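Side-chain contacts in ADP/ATP-dependent NAD(P)H-hydrate dehydratase (PDB 3RPZ), which dehydrates damaged, hydrated NADH or NADPH back to the working cofactor, probably at the expense of ADP or ATP: residues A[51-54]-A[60-63]; A[31-36]-A[224-229]. All coordinates share one frame; numbering follows the deposited sequence.

Contact 1: A[51-54]-A[60-63]; sequences LGAM and KLVI. With NPW (beta-6-hydroxy-1,4,5,6-tetrahydronicotinamide adenine dinucleotide phosphate), chain D.
NZ of K60 donates a hydrogen bond of 2.7 Å to OB2 of the bound NADPH hydrate, an oxygen of the pyrophosphate group on the side of the nicotinamide ribose. The bond probably gains from charge, since a lysine ammonium meets a phosphate. The bridging oxygen OA3 lies 3.6 Å from NZ. A bend at the third torsion of K60 (chi3 -71°) swings CE and NZ toward the phosphate. CD of K60 also lies 3.5 Å from OB2. From the same strand L61 turns the other way, toward helix 44-54, and the contact there is purely apolar. With CG placed anti to the backbone nitrogen (chi1 178°), L61 sends CD2 against CG of M54 at 3.6 Å, while CB of A53 touches the same methyl more loosely at 4.3 Å. M54 lies slantwise over the base of L61: its CG is 3.7 Å and its SD 3.9 Å from CB of L61. A bend about the bond from CG to SD (chi3 75°) folds the terminal methyl CE back over L61, 4.0 Å from CB. A53 and L61 also share L226 of helix 217-231 as a neighbour, and all three residues of the helix-strand packing are buried. The second subunit closes in from outside: its K214 hydrogen-bonds to O of M54, and its D219, H152 and A45 hold the ligand, together with H26, K27 and P78 of this chain. The arrangement is the second half of a beta-alpha-beta unit, helix 44-54 returning to strand 60-65 in the ribokinase-like fold of this family, with one strand end reaching into a substrate pocket shared between two subunits.

Contact 2: A[31-36]-A[224-229]; sequences GTALLL and MILGML
L226 of the helix meets A33, L34 and L35 of the strand, and its isobutyl group supplies the whole helix side of the contact. Its branch carbon CG sits 3.8 Å from CB of A33, with the methyl CD1 beside it at 3.9 Å from the same CB. The other methyl, CD2, reaches along the strand, where it packs against the peptide oxygen O of L34 at 3.7 Å and against CB of L35 at 4.0 Å. The branched end of L226 thus rests on the helix-facing side of the strand, over the peptide that joins L34 to L35, and its contact with that oxygen is van der Waals packing. What puts it there is the first torsion: CG stands anti to the backbone nitrogen (chi1 180°), carrying both methyls out from the helix to the sheet. A33 points toward the helix with a methyl alone, which allows the branch of L226 to come down close to the strand; L34 faces the other way and offers its backbone. The axes of strand 32-36 and helix segment 224-229 approach to 8.9 Å and run nearly antiparallel, at 160°. Further out, A101 and A103 of strand 101-104 also touch L226, so the leucine spans two adjacent strands, while on the opposite face of the sheet L34 packs on L95 and Y99. The far side of the helix is covered by helix 235-256, where A242 meets both I225 and M228, and M228 also rests on L245. Helix 217-231 is therefore sandwiched between helix 235-256 and the middle of the sheet, against strands 32-36 and 101-104, with strand 60-65 flanking 32-36 on its other edge.

From the N terminus the chain enters strand 32-36, passes through helix 44-54 and returns as strand 60-65; contact 1 closes the turn of five residues between helix 44-54 and strand 60-65. Contact 2 closes far later, when helix 217-231 comes back over the first strand after 187 intervening residues, so contact 1 lies wholly within its span. Their centres are about 6 Å apart. Strands 32-36 and 60-65 are parallel neighbours, joined by V62 N to A33 O at 2.9 Å, a probable hydrogen bond. Together the contacts lay an early and a late helix on adjoining strands, tying the beta-alpha-beta unit 32-65 to helix 217-231.

Contact 1: A[51-54]-A[60-63]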
# COMPACT_ATOMS: atom_id res chain seq x y z
N LEU A 51 -10.60 4.05 -8.09
CA LEU A 51 -10.36 5.04 -7.04
C LEU A 51 -11.04 6.34 -7.36
O LEU A 51 -11.71 6.92 -6.50
CB LEU A 51 -8.84 5.27 -6.90
CG LEU A 51 -8.03 4.26 -6.20
CD1 LEU A 51 -6.57 4.37 -6.56
CD2 LEU A 51 -8.22 4.32 -4.67
N GLY A 52 -10.95 6.82 -8.61
CA GLY A 52 -11.66 8.04 -8.97
C GLY A 52 -13.15 7.93 -8.74
O GLY A 52 -13.79 8.86 -8.25
N ALA A 53 -13.73 6.79 -9.07
CA ALA A 53 -15.16 6.58 -8.94
C ALA A 53 -15.59 6.53 -7.47
O ALA A 53 -16.55 7.20 -7.09
CB ALA A 53 -15.58 5.33 -9.73
N MET A 54 -14.91 5.70 -6.68
CA MET A 54 -15.34 5.55 -5.30
C MET A 54 -15.11 6.79 -4.49
O MET A 54 -15.84 7.04 -3.53
CB MET A 54 -14.76 4.30 -4.65
CG MET A 54 -15.13 3.04 -5.39
SD MET A 54 -15.15 1.57 -4.32
CE MET A 54 -16.65 1.90 -3.49
N LYS A 60 -22.01 2.23 -4.29
CA LYS A 60 -21.23 1.02 -4.46
C LYS A 60 -20.57 1.04 -5.81
O LYS A 60 -21.07 1.68 -6.73
CB LYS A 60 -22.07 -0.26 -4.31
CG LYS A 60 -22.48 -0.52 -2.85
CD LYS A 60 -22.92 -1.96 -2.57
CE LYS A 60 -24.18 -2.24 -3.17
NZ LYS A 60 -24.40 -3.81 -3.02
N LEU A 61 -19.47 0.30 -5.95
CA LEU A 61 -18.83 0.12 -7.26
C LEU A 61 -18.57 -1.34 -7.51
O LEU A 61 -17.97 -2.05 -6.66
CB LEU A 61 -17.50 0.86 -7.31
CG LEU A 61 -16.69 0.71 -8.60
CD1 LEU A 61 -17.42 1.37 -9.77
CD2 LEU A 61 -15.25 1.26 -8.48
N VAL A 62 -19.02 -1.83 -8.65
CA VAL A 62 -18.68 -3.13 -9.19
C VAL A 62 -17.66 -2.93 -10.31
O VAL A 62 -17.93 -2.12 -11.21
CB VAL A 62 -19.92 -3.85 -9.71
CG1 VAL A 62 -19.56 -5.18 -10.37
CG2 VAL A 62 -20.91 -4.07 -8.55
N ILE A 63 -16.53 -3.60 -10.26
CA ILE A 63 -15.50 -3.52 -11.31
C ILE A 63 -15.56 -4.81 -12.09
O ILE A 63 -15.39 -5.90 -11.53
CB ILE A 63 -14.14 -3.29 -10.72
CG1 ILE A 63 -14.11 -1.96 -9.93
CG2 ILE A 63 -13.10 -3.23 -11.87
CD1 ILE A 63 -12.74 -1.65 -9.27
P NPW D . -32.55 0.30 -1.77
O1 NPW D . -32.54 -0.71 -2.89
O2 NPW D . -31.44 1.29 -1.71
O3 NPW D . -33.91 0.99 -1.56
PA NPW D . -27.78 -5.93 -0.01
PB NPW D . -25.07 -5.07 0.57
C1A NPW D . -31.54 -1.85 1.34
C1B NPW D . -20.91 -7.26 0.83
N1C NPW D . -20.13 -6.07 0.62
N1D NPW D . -32.60 2.18 4.28
C2A NPW D . -31.36 -1.39 -0.11
O2A NPW D . -32.47 -0.58 -0.41
C2B NPW D . -21.61 -7.33 2.19
O2B NPW D . -20.72 -7.64 3.24
C2C NPW D . -18.88 -6.06 0.22
C2D NPW D . -33.35 1.55 3.37
C3A NPW D . -31.35 -2.71 -0.87
O3A NPW D . -32.68 -3.24 -1.09
C3B NPW D . -22.61 -8.47 1.87
O3B NPW D . -21.91 -9.71 2.03
C3C NPW D . -18.05 -5.13 -0.16
N3D NPW D . -33.03 0.49 2.61
C4B NPW D . -22.93 -8.21 0.39
O4B NPW D . -21.93 -7.28 -0.14
C4C NPW D . -18.63 -3.72 -0.20
C4D NPW D . -31.80 0.06 2.89
O4D NPW D . -30.81 -3.08 1.40
C4E NPW D . -30.62 -3.61 0.11
C5A NPW D . -30.90 0.67 3.81
C5B NPW D . -24.31 -7.60 0.17
O5B NPW D . -24.52 -6.50 1.06
C5C NPW D . -20.14 -3.80 -0.32
C5E NPW D . -29.11 -3.64 -0.14
O5E NPW D . -28.56 -4.70 0.62
C6C NPW D . -20.75 -4.72 0.77
O6C NPW D . -20.53 -4.24 2.10
C6D NPW D . -31.33 1.81 4.56
N6D NPW D . -30.62 2.47 5.46
N7A NPW D . -29.66 0.06 3.85
C7C NPW D . -16.67 -5.36 -0.44
N7C NPW D . -15.91 -4.32 -0.77
O7C NPW D . -16.20 -6.53 -0.42
C8A NPW D . -29.78 -0.96 2.92
N9A NPW D . -31.10 -0.92 2.37
OA1 NPW D . -28.36 -6.35 -1.30
OA2 NPW D . -27.79 -6.82 1.13
OA3 NPW D . -26.32 -5.37 -0.37
OB1 NPW D . -25.41 -4.35 1.80
OB2 NPW D . -24.09 -4.44 -0.38

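Contact 2: A[31-36]-A[224-229]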
# COMPACT_ATOMS: atom_id res chain seq x y z
N GLY A 31 -26.47 4.87 -5.36
CA GLY A 31 -26.41 3.92 -6.47
C GLY A 31 -25.19 3.04 -6.53
O GLY A 31 -24.20 3.28 -5.83
N THR A 32 -25.29 2.02 -7.37
CA THR A 32 -24.21 1.11 -7.72
C THR A 32 -23.76 1.41 -9.13
O THR A 32 -24.56 1.39 -10.05
CB THR A 32 -24.64 -0.34 -7.63
OG1 THR A 32 -25.13 -0.59 -6.28
CG2 THR A 32 -23.46 -1.26 -7.92
N ALA A 33 -22.50 1.75 -9.29
CA ALA A 33 -21.87 1.98 -10.59
C ALA A 33 -21.14 0.75 -11.07
O ALA A 33 -20.71 -0.05 -10.26
CB ALA A 33 -20.91 3.16 -10.52
N LEU A 34 -21.05 0.59 -12.38
CA LEU A 34 -20.24 -0.44 -13.01
C LEU A 34 -19.10 0.19 -13.77
O LEU A 34 -19.32 1.08 -14.59
CB LEU A 34 -21.08 -1.26 -13.96
CG LEU A 34 -20.38 -2.40 -14.68
CD1 LEU A 34 -19.85 -3.52 -13.76
CD2 LEU A 34 -21.29 -3.01 -15.75
N LEU A 35 -17.89 -0.31 -13.53
CA LEU A 35 -16.68 0.10 -14.23
C LEU A 35 -16.12 -1.10 -14.99
O LEU A 35 -15.75 -2.11 -14.36
CB LEU A 35 -15.62 0.62 -13.25
CG LEU A 35 -14.26 0.92 -13.88
CD1 LEU A 35 -14.28 2.04 -14.89
CD2 LEU A 35 -13.24 1.24 -12.79
N LEU A 36 -16.04 -0.98 -16.31
CA LEU A 36 -15.52 -2.00 -17.21
C LEU A 36 -14.18 -1.51 -17.71
O LEU A 36 -14.08 -0.64 -18.54
CB LEU A 36 -16.52 -2.31 -18.33
CG LEU A 36 -17.86 -2.86 -17.89
CD1 LEU A 36 -18.73 -3.13 -19.12
CD2 LEU A 36 -17.71 -4.18 -17.07
N MET A 224 -13.86 9.51 -11.95
CA MET A 224 -14.50 10.65 -11.29
C MET A 224 -15.87 11.00 -11.92
O MET A 224 -16.85 11.25 -11.22
CB MET A 224 -13.58 11.85 -11.26
CG MET A 224 -12.40 11.68 -10.38
SD MET A 224 -11.25 13.08 -10.40
CE MET A 224 -12.29 14.42 -9.88
N ILE A 225 -15.93 11.01 -13.25
CA ILE A 225 -17.21 11.24 -13.92
C ILE A 225 -18.24 10.17 -13.51
O ILE A 225 -19.39 10.49 -13.19
CB ILE A 225 -17.07 11.29 -15.43
CG1 ILE A 225 -16.13 12.41 -15.85
CG2 ILE A 225 -18.40 11.59 -16.10
CD1 ILE A 225 -15.70 12.39 -17.37
N LEU A 226 -17.81 8.91 -13.48
CA LEU A 226 -18.69 7.81 -13.14
C LEU A 226 -19.30 8.00 -11.74
O LEU A 226 -20.48 7.87 -11.55
CB LEU A 226 -17.92 6.50 -13.21
CG LEU A 226 -18.72 5.23 -12.86
CD1 LEU A 226 -19.89 5.03 -13.84
CD2 LEU A 226 -17.79 3.99 -12.85
N GLY A 227 -18.47 8.29 -10.77
CA GLY A 227 -18.98 8.53 -9.42
C GLY A 227 -19.87 9.76 -9.36
O GLY A 227 -20.95 9.74 -8.72
N MET A 228 -19.46 10.86 -10.00
CA MET A 228 -20.27 12.07 -9.91
C MET A 228 -21.64 11.91 -10.54
O MET A 228 -22.64 12.47 -10.07
CB MET A 228 -19.50 13.30 -10.36
CG MET A 228 -18.48 13.82 -9.12
SD MET A 228 -17.69 15.26 -9.76
CE MET A 228 -16.22 15.05 -8.77
N LEU A 229 -21.74 11.08 -11.56
CA LEU A 229 -23.06 10.78 -12.17
C LEU A 229 -24.01 10.13 -11.18
O LEU A 229 -25.24 10.16 -11.37
CB LEU A 229 -22.90 9.86 -13.38
CG LEU A 229 -22.34 10.52 -14.64
CD1 LEU A 229 -21.85 9.43 -15.61
CD2 LEU A 229 -23.41 11.43 -15.29